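Local coordinates for protein transcriptional regulator, LysR family (Vibrio cholerae, PDB 3SZP) that activates virulence genes of Vibrio cholerae and, as a LysR-type transcriptional regulator, probably binds DNA through a winged helix-turn-helix domain, at residues A[161-166]-A[243-248]; A[98-103]-A[217-222]; A[43-48]-A[62-67]. All coordinates share one frame; numbering follows the deposited sequence.

Contact 1 (A[161-166]-A[243-248]); sequences KDILVA and EFLEDG
Leu245 shows how one branched side chain can fasten a short helix to a strand, each of its two methyl groups meeting a different residue. CD1 of Leu245 meets CD1 of Ile163 at 3.8 Å, the two side chains reaching toward each other tip to tip. The other branch, Leu245 CD2, lies 3.9 Å from CG1 of Val165, and here the side chains cross at about a right angle. In Ile163, CG1 sits between the backbone N and the carbonyl carbon (chi1 68°) and CD1 continues in an extended chain (chi2 163°), which carries the terminal methyl out to the leucine.

The setting is the regulatory domain, whose fold is that of the periplasmic binding proteins: helix 242-246 lies over one face of the mixed sheet at strand 153-166, which pairs antiparallel with strand 233-237. Leu241, just before the helix, also touches Ile163. Leu164 faces the other way and packs on Trp197 and Leu199, while Asp162 forms a salt bridge with Arg262. No hydrogen bond joins strand and helix here. Leu245 itself is partly exposed, whereas Ile163 and Val165 are buried.

Contact 2 (A[98-103]-A[217-222]); sequences PSNLTK and ASALNV
In the periplasmic-binding-protein fold of the regulatory domain, two lobes face each other across a cleft, and here Asn100, in the segment leading into helix 102-116, reaches over to Leu220, where helix 220-228 begins. In many LysR-type regulators the effector binds in this interlobe region, although no such ligand is identified at this contact.

The amide of Asn100 does most of the bridging. With CG anti to the carbonyl carbon (chi1 -67°), it is swung toward the start of helix 220-228. Its OD1 accepts a nearly straight hydrogen bond from Leu220 N (3.0 Å, 168° at the hydrogen), the donor standing above the carbonyl plane. A water gives OD1 a second bond, at 2.6 Å, and itself accepts from Asn221 N at 2.9 Å. One amide oxygen is thus tied to two successive backbone N-H groups at a helix start, one directly and one through water; the positive end of the helix dipole may strengthen both links. The other end of the amide is held too: ND2 donates to Tyr192 O, so the rotation of the group is fixed from both sides.

Apolar atoms fill in around these bonds. Leu220 crosses Asn100 at about a right angle and brings CD1 to 3.7 Å from ND2 of Asn100. The methyl of Ala219 packs on Met126 of the second subunit; Ser218 OG is hydrogen-bonded to Met126 N of that subunit, and the sheet runs on across the interface at Ala217, so the contact forms part of it. Ala219 CB approaches Asn100 OD1 to 3.4 Å.

Contact 3 (A[43-48]-A[62-67]); sequences LNLRLL and ERFYKD
Phe64 projects from helix 59-83 into a group of leucines where helix 29-43 of the winged helix-turn-helix domain gives way to the wing strands 48-51 and 54-57. Packing is tight around the ring. Leu43 comes from the opposite direction and lays CD1 over one face, a CH-pi contact with the methyl 4.2 Å from the ring centroid and offset toward the rim. At the edge, near the ring plane, Leu45 CD1 lies 3.9 Å from Phe64 CE2. Leu47, its CG turned anti to the carbonyl carbon (chi1 -66°), approaches obliquely, with CD2 3.5 Å from Phe64 CD2. All four residues are buried, and the ring also packs on Ile82 of the third subunit, so this apolar cluster extends into the assembly.

The other side of the helix is looser. Glu62 starts out away from the loop and is exposed, as is Lys66, neither making a close contact with 43-48. Polar pairing takes over at Arg63, whose NH1 forms a salt bridge with Glu85 of the third subunit. One helical turn further on, Asp67 receives the same arginine's NE: the bond to Asp67 OD2 is 3.0 Å long and arrives from above the carboxylate plane.

How the contacts relate
Along the chain contact 3 comes first, joining the loop after helix 29-43 to the early part of helix 59-83, before either of the others opens. Contacts 1 and 2 then cross in sequence, 98-103 and 161-166 being followed by 217-222 and 243-248; contact 2 joins the two lobes, whereas contact 1 lies within the lobe that also carries 217-222. Their centres lie about 16 Å apart, and strand 233-237 links their surroundings, pairing with strand 153-166 and touching Leu220. Contact 3 is remote, its centre about 40 Å from that of contact 2 and about 56 Å from that of contact 1, so a signal from the regulatory domain to the DNA-binding domain would probably pass through helix 59-83 or the neighbouring subunits.

Contact 1 (A[161-166]-A[243-248])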
ATOM      1  N   LYS A 161      11.372  38.783  17.298  1.00 42.69           N
ATOM      2  CA  LYS A 161      10.889  39.746  16.331  1.00 41.60           C
ATOM      3  C   LYS A 161      11.264  39.205  14.964  1.00 40.06           C
ATOM      4  O   LYS A 161      12.442  38.974  14.678  1.00 40.22           O
ATOM      5  CB  LYS A 161      11.543  41.112  16.578  1.00 43.27           C
ATOM      6  CG  LYS A 161      11.290  42.137  15.478  1.00 42.42           C
ATOM      7  CD  LYS A 161      11.486  43.576  15.971  1.00 44.49           C
ATOM      8  CE  LYS A 161      12.908  44.094  15.750  1.00 45.55           C
ATOM      9  NZ  LYS A 161      13.178  44.408  14.311  1.00 43.98           N
ATOM     10  N   ASP A 162      10.260  38.990  14.122  1.00 30.57           N
ATOM     11  CA  ASP A 162      10.490  38.464  12.789  1.00 29.49           C
ATOM     12  C   ASP A 162      10.670  39.619  11.832  1.00 29.82           C
ATOM     13  O   ASP A 162       9.862  40.547  11.809  1.00 30.30           O
ATOM     14  CB  ASP A 162       9.304  37.598  12.343  1.00 28.41           C
ATOM     15  CG  ASP A 162       9.077  36.406  13.259  1.00 28.27           C
ATOM     16  OD1 ASP A 162      10.064  35.753  13.670  1.00 28.43           O
ATOM     17  OD2 ASP A 162       7.912  36.142  13.591  1.00 28.31           O
ATOM     18  N   ILE A 163      11.733  39.569  11.043  1.00 26.40           N
ATOM     19  CA  ILE A 163      12.020  40.667  10.125  1.00 27.02           C
ATOM     20  C   ILE A 163      12.306  40.172   8.700  1.00 26.29           C
ATOM     21  O   ILE A 163      12.639  39.009   8.502  1.00 25.43           O
ATOM     22  CB  ILE A 163      13.201  41.516  10.633  1.00 28.51           C
ATOM     23  CG1 ILE A 163      14.491  40.711  10.577  1.00 28.82           C
ATOM     24  CG2 ILE A 163      12.946  42.002  12.077  1.00 29.16           C
ATOM     25  CD1 ILE A 163      15.763  41.596  10.677  1.00 30.04           C
ATOM     26  N   LEU A 164      12.192  41.065   7.722  1.00 28.14           N
ATOM     27  CA  LEU A 164      12.425  40.704   6.329  1.00 27.60           C
ATOM     28  C   LEU A 164      13.862  41.005   5.927  1.00 28.82           C
ATOM     29  O   LEU A 164      14.392  42.078   6.240  1.00 30.66           O
ATOM     30  CB  LEU A 164      11.450  41.445   5.419  1.00 28.13           C
ATOM     31  CG  LEU A 164       9.981  41.157   5.729  1.00 27.91           C
ATOM     32  CD1 LEU A 164       9.098  42.395   5.499  1.00 29.65           C
ATOM     33  CD2 LEU A 164       9.481  39.960   4.927  1.00 27.29           C
ATOM     34  N   VAL A 165      14.490  40.054   5.236  1.00 28.08           N
ATOM     35  CA  VAL A 165      15.873  40.210   4.814  1.00 28.55           C
ATOM     36  C   VAL A 165      16.138  39.614   3.448  1.00 27.34           C
ATOM     37  O   VAL A 165      15.460  38.658   3.028  1.00 26.18           O
ATOM     38  CB  VAL A 165      16.864  39.579   5.828  1.00 28.82           C
ATOM     39  CG1 VAL A 165      16.892  40.388   7.133  1.00 30.79           C
ATOM     40  CG2 VAL A 165      16.539  38.100   6.076  1.00 27.37           C
ATOM     41  N   ALA A 166      17.132  40.168   2.770  1.00 31.02           N
ATOM     42  CA  ALA A 166      17.635  39.629   1.510  1.00 30.56           C
ATOM     43  C   ALA A 166      19.149  39.818   1.454  1.00 31.02           C
ATOM     44  O   ALA A 166      19.719  40.609   2.228  1.00 31.93           O
ATOM     45  CB  ALA A 166      16.983  40.324   0.338  1.00 31.31           C
ATOM     46  N   GLU A 243      24.068  37.465  13.389  1.00 55.56           N
ATOM     47  CA  GLU A 243      25.375  37.143  12.803  1.00 57.28           C
ATOM     48  C   GLU A 243      25.466  37.751  11.419  1.00 56.16           C
ATOM     49  O   GLU A 243      26.377  38.528  11.122  1.00 58.41           O
ATOM     50  CB  GLU A 243      25.583  35.624  12.703  1.00 56.67           C
ATOM     51  CG  GLU A 243      26.988  35.230  12.211  1.00 59.00           C
ATOM     52  CD  GLU A 243      27.181  33.723  12.021  1.00 58.47           C
ATOM     53  OE1 GLU A 243      26.327  32.935  12.486  1.00 56.76           O
ATOM     54  OE2 GLU A 243      28.202  33.326  11.406  1.00 60.00           O
ATOM     55  N   PHE A 244      24.482  37.406  10.591  1.00 48.77           N
ATOM     56  CA  PHE A 244      24.455  37.796   9.191  1.00 47.54           C
ATOM     57  C   PHE A 244      24.067  39.248   8.982  1.00 47.63           C
ATOM     58  O   PHE A 244      24.472  39.864   8.003  1.00 48.08           O
ATOM     59  CB  PHE A 244      23.510  36.855   8.435  1.00 44.40           C
ATOM     60  CG  PHE A 244      23.660  35.426   8.859  1.00 44.26           C
ATOM     61  CD1 PHE A 244      24.800  34.709   8.519  1.00 45.89           C
ATOM     62  CD2 PHE A 244      22.702  34.814   9.636  1.00 42.92           C
ATOM     63  CE1 PHE A 244      24.961  33.402   8.927  1.00 46.02           C
ATOM     64  CE2 PHE A 244      22.855  33.499  10.049  1.00 43.07           C
ATOM     65  CZ  PHE A 244      23.984  32.795   9.700  1.00 44.58           C
ATOM     66  N   LEU A 245      23.270  39.809   9.881  1.00 45.88           N
ATOM     67  CA  LEU A 245      22.974  41.228   9.749  1.00 46.41           C
ATOM     68  C   LEU A 245      24.239  42.051  10.016  1.00 49.98           C
ATOM     69  O   LEU A 245      24.423  43.118   9.428  1.00 50.86           O
ATOM     70  CB  LEU A 245      21.847  41.652  10.693  1.00 45.73           C
ATOM     71  CG  LEU A 245      20.399  41.266  10.371  1.00 42.60           C
ATOM     72  CD1 LEU A 245      19.494  41.783  11.477  1.00 42.90           C
ATOM     73  CD2 LEU A 245      19.972  41.825   9.027  1.00 41.39           C
ATOM     74  N   GLU A 246      25.116  41.559  10.890  1.00 58.21           N
ATOM     75  CA  GLU A 246      26.344  42.302  11.215  1.00 62.12           C
ATOM     76  C   GLU A 246      27.355  42.336  10.062  1.00 63.26           C
ATOM     77  O   GLU A 246      27.866  43.409   9.710  1.00 65.31           O
ATOM     78  CB  GLU A 246      26.997  41.783  12.498  1.00 64.78           C
ATOM     79  CG  GLU A 246      28.421  42.317  12.750  1.00 69.24           C
ATOM     80  CD  GLU A 246      28.513  43.842  12.828  1.00 71.29           C
ATOM     81  OE1 GLU A 246      27.536  44.494  13.252  1.00 70.14           O
ATOM     82  OE2 GLU A 246      29.580  44.387  12.465  1.00 74.31           O
ATOM     83  N   ASP A 247      27.666  41.175   9.487  1.00 96.66           N
ATOM     84  CA  ASP A 247      28.354  41.169   8.201  1.00 97.16           C
ATOM     85  C   ASP A 247      27.313  41.638   7.187  1.00 94.20           C
ATOM     86  O   ASP A 247      26.129  41.346   7.340  1.00 91.27           O
ATOM     87  CB  ASP A 247      28.920  39.783   7.856  1.00 97.07           C
ATOM     88  CG  ASP A 247      27.842  38.744   7.604  1.00 93.29           C
ATOM     89  OD1 ASP A 247      26.792  39.091   7.022  1.00 90.62           O
ATOM     90  OD2 ASP A 247      28.046  37.570   7.979  1.00 93.23           O
ATOM     91  N   GLY A 248      27.720  42.391   6.173  1.00 72.19           N
ATOM     92  CA  GLY A 248      26.733  42.894   5.230  1.00 69.76           C
ATOM     93  C   GLY A 248      26.058  41.815   4.392  1.00 66.71           C
ATOM     94  O   GLY A 248      25.544  42.113   3.316  1.00 65.43           O
TER

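Contact 2 (A[98-103]-A[217-222])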
ATOM      1  N   PRO A  98      10.823  23.677  20.444  1.00 29.62           N
ATOM      2  CA  PRO A  98      10.514  23.874  19.025  1.00 30.01           C
ATOM      3  C   PRO A  98      11.714  23.565  18.148  1.00 28.74           C
ATOM      4  O   PRO A  98      12.860  23.712  18.582  1.00 27.50           O
ATOM      5  CB  PRO A  98      10.145  25.357  18.951  1.00 31.03           C
ATOM      6  CG  PRO A  98      10.810  25.982  20.080  1.00 30.74           C
ATOM      7  CD  PRO A  98      10.870  24.950  21.184  1.00 30.20           C
ATOM      8  N   SER A  99      11.452  23.131  16.927  1.00 34.96           N
ATOM      9  CA  SER A  99      12.516  22.829  15.981  1.00 33.98           C
ATOM     10  C   SER A  99      13.352  24.040  15.630  1.00 33.89           C
ATOM     11  O   SER A  99      14.566  23.966  15.648  1.00 32.64           O
ATOM     12  CB  SER A  99      11.947  22.242  14.684  1.00 34.72           C
ATOM     13  OG  SER A  99      11.477  20.937  14.903  1.00 34.73           O
ATOM     14  N   ASN A 100      12.723  25.154  15.293  1.00 34.60           N
ATOM     15  CA  ASN A 100      13.502  26.277  14.785  1.00 35.05           C
ATOM     16  C   ASN A 100      14.467  26.927  15.775  1.00 34.55           C
ATOM     17  O   ASN A 100      15.642  27.120  15.446  1.00 33.91           O
ATOM     18  CB  ASN A 100      12.610  27.334  14.138  1.00 36.82           C
ATOM     19  CG  ASN A 100      11.955  26.827  12.877  1.00 37.32           C
ATOM     20  OD1 ASN A 100      12.545  26.034  12.139  1.00 36.64           O
ATOM     21  ND2 ASN A 100      10.719  27.246  12.640  1.00 38.53           N
ATOM     22  N   LEU A 101      14.002  27.260  16.973  1.00 32.81           N
ATOM     23  CA  LEU A 101      14.739  28.252  17.753  1.00 33.12           C
ATOM     24  C   LEU A 101      15.677  27.654  18.781  1.00 30.68           C
ATOM     25  O   LEU A 101      16.491  28.346  19.396  1.00 29.64           O
ATOM     26  CB  LEU A 101      13.761  29.207  18.441  1.00 34.79           C
ATOM     27  CG  LEU A 101      12.869  29.994  17.484  1.00 35.87           C
ATOM     28  CD1 LEU A 101      11.757  30.698  18.244  1.00 36.18           C
ATOM     29  CD2 LEU A 101      13.710  30.989  16.713  1.00 36.49           C
ATOM     30  N   THR A 102      15.557  26.358  18.971  1.00 29.78           N
ATOM     31  CA  THR A 102      16.200  25.733  20.104  1.00 27.64           C
ATOM     32  C   THR A 102      17.712  25.845  20.038  1.00 25.69           C
ATOM     33  O   THR A 102      18.352  26.190  21.021  1.00 24.45           O
ATOM     34  CB  THR A 102      15.743  24.280  20.246  1.00 27.34           C
ATOM     35  OG1 THR A 102      14.365  24.298  20.594  1.00 29.27           O
ATOM     36  CG2 THR A 102      16.493  23.576  21.345  1.00 25.83           C
ATOM     37  N   LYS A 103      18.268  25.539  18.877  1.00 31.86           N
ATOM     38  CA  LYS A 103      19.704  25.500  18.698  1.00 30.78           C
ATOM     39  C   LYS A 103      20.329  26.823  19.147  1.00 30.83           C
ATOM     40  O   LYS A 103      21.204  26.850  20.011  1.00 29.80           O
ATOM     41  CB  LYS A 103      20.022  25.197  17.234  1.00 31.42           C
ATOM     42  CG  LYS A 103      21.484  25.358  16.829  1.00 31.14           C
ATOM     43  CD  LYS A 103      22.304  24.127  17.133  1.00 30.08           C
ATOM     44  CE  LYS A 103      23.585  24.134  16.310  1.00 30.70           C
ATOM     45  NZ  LYS A 103      24.256  25.476  16.404  1.00 31.49           N
ATOM     46  N   ALA A 217      10.021  25.596   2.927  1.00 24.01           N
ATOM     47  CA  ALA A 217      10.583  24.495   3.702  1.00 23.98           C
ATOM     48  C   ALA A 217       9.916  24.341   5.064  1.00 23.59           C
ATOM     49  O   ALA A 217       9.241  25.246   5.545  1.00 23.14           O
ATOM     50  CB  ALA A 217      12.098  24.660   3.846  1.00 22.77           C
ATOM     51  N   SER A 218      10.102  23.187   5.683  1.00 24.44           N
ATOM     52  CA  SER A 218       9.428  22.895   6.933  1.00 24.45           C
ATOM     53  C   SER A 218      10.205  23.418   8.141  1.00 23.11           C
ATOM     54  O   SER A 218       9.772  23.226   9.272  1.00 23.36           O
ATOM     55  CB  SER A 218       9.165  21.396   7.081  1.00 25.49           C
ATOM     56  OG  SER A 218      10.355  20.659   6.918  1.00 25.22           O
ATOM     57  N   ALA A 219      11.343  24.074   7.899  1.00 31.83           N
ATOM     58  CA  ALA A 219      12.114  24.731   8.974  1.00 31.04           C
ATOM     59  C   ALA A 219      12.864  25.967   8.458  1.00 30.09           C
ATOM     60  O   ALA A 219      13.140  26.084   7.263  1.00 29.87           O
ATOM     61  CB  ALA A 219      13.093  23.758   9.621  1.00 31.71           C
ATOM     62  N   LEU A 220      13.194  26.880   9.360  1.00 30.26           N
ATOM     63  CA  LEU A 220      13.724  28.180   8.951  1.00 29.74           C
ATOM     64  C   LEU A 220      15.229  28.216   8.645  1.00 30.15           C
ATOM     65  O   LEU A 220      15.677  29.047   7.845  1.00 29.56           O
ATOM     66  CB  LEU A 220      13.319  29.277   9.952  1.00 30.12           C
ATOM     67  CG  LEU A 220      11.849  29.705   9.794  1.00 29.31           C
ATOM     68  CD1 LEU A 220      11.347  30.483  10.993  1.00 29.83           C
ATOM     69  CD2 LEU A 220      11.627  30.502   8.516  1.00 28.48           C
ATOM     70  N   ASN A 221      16.008  27.309   9.228  1.00 30.68           N
ATOM     71  CA  ASN A 221      17.448  27.382   8.993  1.00 31.06           C
ATOM     72  C   ASN A 221      17.860  27.191   7.531  1.00 30.26           C
ATOM     73  O   ASN A 221      18.695  27.923   7.027  1.00 30.25           O
ATOM     74  CB  ASN A 221      18.267  26.519   9.980  1.00 32.27           C
ATOM     75  CG  ASN A 221      17.956  25.028   9.891  1.00 32.40           C
ATOM     76  OD1 ASN A 221      16.997  24.601   9.245  1.00 31.89           O
ATOM     77  ND2 ASN A 221      18.758  24.232  10.586  1.00 33.33           N
ATOM     78  N   VAL A 222      17.255  26.242   6.837  1.00 24.94           N
ATOM     79  CA  VAL A 222      17.595  26.020   5.430  1.00 24.80           C
ATOM     80  C   VAL A 222      17.162  27.218   4.572  1.00 24.13           C
ATOM     81  O   VAL A 222      17.747  27.495   3.544  1.00 24.25           O
ATOM     82  CB  VAL A 222      16.969  24.693   4.872  1.00 25.58           C
ATOM     83  CG1 VAL A 222      17.596  23.464   5.554  1.00 26.48           C
ATOM     84  CG2 VAL A 222      15.454  24.698   5.030  1.00 25.59           C
TER
HETATM   85  O   HOH W   1      15.108  25.797  11.511  1.00 33.86           O

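Contact 3 (A[43-48]-A[62-67])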
ATOM      1  N   LEU A  43       9.734 -16.381  18.434  1.00 28.33           N
ATOM      2  CA  LEU A  43       8.457 -17.060  18.688  1.00 29.03           C
ATOM      3  C   LEU A  43       8.102 -18.022  17.563  1.00 28.64           C
ATOM      4  O   LEU A  43       7.168 -18.813  17.686  1.00 28.84           O
ATOM      5  CB  LEU A  43       7.328 -16.031  18.813  1.00 28.75           C
ATOM      6  CG  LEU A  43       7.507 -14.931  19.865  1.00 28.74           C
ATOM      7  CD1 LEU A  43       6.429 -13.878  19.727  1.00 28.03           C
ATOM      8  CD2 LEU A  43       7.480 -15.528  21.264  1.00 31.33           C
ATOM      9  N   ASN A  44       8.828 -17.925  16.453  1.00 27.39           N
ATOM     10  CA  ASN A  44       8.423 -18.585  15.219  1.00 27.39           C
ATOM     11  C   ASN A  44       6.982 -18.266  14.896  1.00 27.72           C
ATOM     12  O   ASN A  44       6.219 -19.142  14.537  1.00 27.68           O
ATOM     13  CB  ASN A  44       8.618 -20.090  15.337  1.00 26.84           C
ATOM     14  CG  ASN A  44      10.076 -20.469  15.359  1.00 26.49           C
ATOM     15  OD1 ASN A  44      10.883 -19.909  14.616  1.00 26.58           O
ATOM     16  ND2 ASN A  44      10.430 -21.413  16.220  1.00 26.50           N
ATOM     17  N   LEU A  45       6.617 -17.002  15.061  1.00 25.72           N
ATOM     18  CA  LEU A  45       5.261 -16.541  14.799  1.00 25.64           C
ATOM     19  C   LEU A  45       5.274 -15.171  14.159  1.00 25.65           C
ATOM     20  O   LEU A  45       5.954 -14.269  14.636  1.00 25.02           O
ATOM     21  CB  LEU A  45       4.451 -16.459  16.090  1.00 25.16           C
ATOM     22  CG  LEU A  45       3.927 -17.768  16.670  1.00 25.38           C
ATOM     23  CD1 LEU A  45       3.306 -17.507  18.041  1.00 26.17           C
ATOM     24  CD2 LEU A  45       2.926 -18.411  15.738  1.00 25.16           C
ATOM     25  N   ARG A  46       4.515 -15.015  13.088  1.00 33.03           N
ATOM     26  CA  ARG A  46       4.297 -13.707  12.493  1.00 32.41           C
ATOM     27  C   ARG A  46       3.283 -12.977  13.362  1.00 30.92           C
ATOM     28  O   ARG A  46       2.211 -13.495  13.646  1.00 30.81           O
ATOM     29  CB  ARG A  46       3.777 -13.861  11.059  1.00 33.26           C
ATOM     30  CG  ARG A  46       3.659 -12.580  10.238  1.00 32.87           C
ATOM     31  CD  ARG A  46       3.233 -12.937   8.803  1.00 33.86           C
ATOM     32  NE  ARG A  46       2.949 -11.764   7.990  1.00 33.62           N
ATOM     33  CZ  ARG A  46       3.871 -11.027   7.360  1.00 34.01           C
ATOM     34  NH1 ARG A  46       5.166 -11.336   7.444  1.00 34.85           N
ATOM     35  NH2 ARG A  46       3.494  -9.972   6.640  1.00 33.73           N
ATOM     36  N   LEU A  47       3.628 -11.772  13.786  1.00 24.59           N
ATOM     37  CA  LEU A  47       2.765 -10.990  14.679  1.00 23.90           C
ATOM     38  C   LEU A  47       2.037  -9.843  13.981  1.00 23.79           C
ATOM     39  O   LEU A  47       0.945  -9.474  14.389  1.00 24.00           O
ATOM     40  CB  LEU A  47       3.560 -10.422  15.860  1.00 23.38           C
ATOM     41  CG  LEU A  47       4.120 -11.453  16.835  1.00 23.76           C
ATOM     42  CD1 LEU A  47       4.914 -10.741  17.900  1.00 23.23           C
ATOM     43  CD2 LEU A  47       3.005 -12.297  17.464  1.00 25.10           C
ATOM     44  N   LEU A  48       2.661  -9.269  12.955  1.00 34.63           N
ATOM     45  CA  LEU A  48       2.164  -8.064  12.295  1.00 34.83           C
ATOM     46  C   LEU A  48       2.177  -8.240  10.801  1.00 35.48           C
ATOM     47  O   LEU A  48       3.077  -8.867  10.247  1.00 36.10           O
ATOM     48  CB  LEU A  48       3.077  -6.872  12.583  1.00 34.91           C
ATOM     49  CG  LEU A  48       3.175  -6.333  14.004  1.00 34.65           C
ATOM     50  CD1 LEU A  48       4.290  -5.298  14.109  1.00 34.95           C
ATOM     51  CD2 LEU A  48       1.837  -5.728  14.401  1.00 35.48           C
ATOM     52  N   GLU A  62      -2.598 -10.447  17.625  1.00 43.89           N
ATOM     53  CA  GLU A  62      -3.782  -9.999  18.332  1.00 45.05           C
ATOM     54  C   GLU A  62      -3.834 -10.591  19.743  1.00 46.36           C
ATOM     55  O   GLU A  62      -4.132  -9.901  20.708  1.00 47.60           O
ATOM     56  CB  GLU A  62      -5.025 -10.400  17.536  1.00 44.49           C
ATOM     57  CG  GLU A  62      -6.228  -9.508  17.733  1.00 45.28           C
ATOM     58  CD  GLU A  62      -6.026  -8.099  17.174  1.00 45.46           C
ATOM     59  OE1 GLU A  62      -6.470  -7.823  16.029  1.00 45.19           O
ATOM     60  OE2 GLU A  62      -5.440  -7.258  17.891  1.00 46.07           O
ATOM     61  N   ARG A  63      -3.524 -11.874  19.845  1.00 40.92           N
ATOM     62  CA  ARG A  63      -3.482 -12.570  21.121  1.00 42.19           C
ATOM     63  C   ARG A  63      -2.361 -12.022  22.032  1.00 43.55           C
ATOM     64  O   ARG A  63      -2.568 -11.817  23.229  1.00 44.79           O
ATOM     65  CB  ARG A  63      -3.294 -14.071  20.866  1.00 41.61           C
ATOM     66  CG  ARG A  63      -3.262 -14.936  22.099  1.00 42.56           C
ATOM     67  CD  ARG A  63      -4.660 -15.204  22.635  1.00 42.36           C
ATOM     68  NE  ARG A  63      -4.577 -15.918  23.900  1.00 43.26           N
ATOM     69  CZ  ARG A  63      -4.502 -17.242  24.011  1.00 42.97           C
ATOM     70  NH1 ARG A  63      -4.521 -18.022  22.924  1.00 41.66           N
ATOM     71  NH2 ARG A  63      -4.421 -17.793  25.222  1.00 43.91           N
ATOM     72  N   PHE A  64      -1.184 -11.779  21.464  1.00 28.72           N
ATOM     73  CA  PHE A  64      -0.073 -11.233  22.249  1.00 29.81           C
ATOM     74  C   PHE A  64      -0.371  -9.827  22.777  1.00 30.33           C
ATOM     75  O   PHE A  64      -0.127  -9.533  23.952  1.00 31.70           O
ATOM     76  CB  PHE A  64       1.243 -11.256  21.464  1.00 28.13           C
ATOM     77  CG  PHE A  64       1.968 -12.579  21.532  1.00 28.39           C
ATOM     78  CD1 PHE A  64       2.823 -12.859  22.597  1.00 29.98           C
ATOM     79  CD2 PHE A  64       1.785 -13.540  20.546  1.00 27.24           C
ATOM     80  CE1 PHE A  64       3.501 -14.061  22.677  1.00 30.47           C
ATOM     81  CE2 PHE A  64       2.451 -14.749  20.607  1.00 27.54           C
ATOM     82  CZ  PHE A  64       3.317 -15.016  21.692  1.00 29.24           C
ATOM     83  N   TYR A  65      -0.918  -8.973  21.928  1.00 38.94           N
ATOM     84  CA  TYR A  65      -1.233  -7.609  22.330  1.00 39.50           C
ATOM     85  C   TYR A  65      -2.257  -7.583  23.457  1.00 40.74           C
ATOM     86  O   TYR A  65      -2.013  -6.994  24.507  1.00 41.61           O
ATOM     87  CB  TYR A  65      -1.748  -6.797  21.141  1.00 38.56           C
ATOM     88  CG  TYR A  65      -2.173  -5.392  21.509  1.00 39.52           C
ATOM     89  CD1 TYR A  65      -1.239  -4.444  21.922  1.00 39.78           C
ATOM     90  CD2 TYR A  65      -3.508  -5.013  21.446  1.00 40.04           C
ATOM     91  CE1 TYR A  65      -1.625  -3.153  22.259  1.00 40.63           C
ATOM     92  CE2 TYR A  65      -3.908  -3.719  21.779  1.00 40.89           C
ATOM     93  CZ  TYR A  65      -2.961  -2.794  22.189  1.00 41.23           C
ATOM     94  OH  TYR A  65      -3.358  -1.509  22.518  1.00 41.97           O
ATOM     95  N   LYS A  66      -3.403  -8.218  23.236  1.00 51.82           N
ATOM     96  CA  LYS A  66      -4.482  -8.215  24.215  1.00 52.24           C
ATOM     97  C   LYS A  66      -4.027  -8.786  25.560  1.00 53.22           C
ATOM     98  O   LYS A  66      -4.244  -8.174  26.591  1.00 53.78           O
ATOM     99  CB  LYS A  66      -5.699  -8.981  23.676  1.00 51.37           C
ATOM    100  CG  LYS A  66      -6.984  -8.815  24.497  1.00 51.20           C
ATOM    101  CD  LYS A  66      -7.295  -7.324  24.741  1.00 51.23           C
ATOM    102  CE  LYS A  66      -8.772  -7.073  25.124  1.00 50.67           C
ATOM    103  NZ  LYS A  66      -9.228  -7.820  26.345  1.00 51.40           N
ATOM    104  N   ASP A  67      -3.378  -9.945  25.534  1.00 43.83           N
ATOM    105  CA  ASP A  67      -3.030 -10.686  26.749  1.00 44.50           C
ATOM    106  C   ASP A  67      -1.853 -10.112  27.530  1.00 44.98           C
ATOM    107  O   ASP A  67      -1.929  -9.970  28.746  1.00 44.93           O
ATOM    108  CB  ASP A  67      -2.750 -12.157  26.425  1.00 44.20           C
ATOM    109  CG  ASP A  67      -4.020 -12.948  26.184  1.00 43.33           C
ATOM    110  OD1 ASP A  67      -5.050 -12.300  25.922  1.00 42.74           O
ATOM    111  OD2 ASP A  67      -3.995 -14.202  26.260  1.00 43.10           O
TER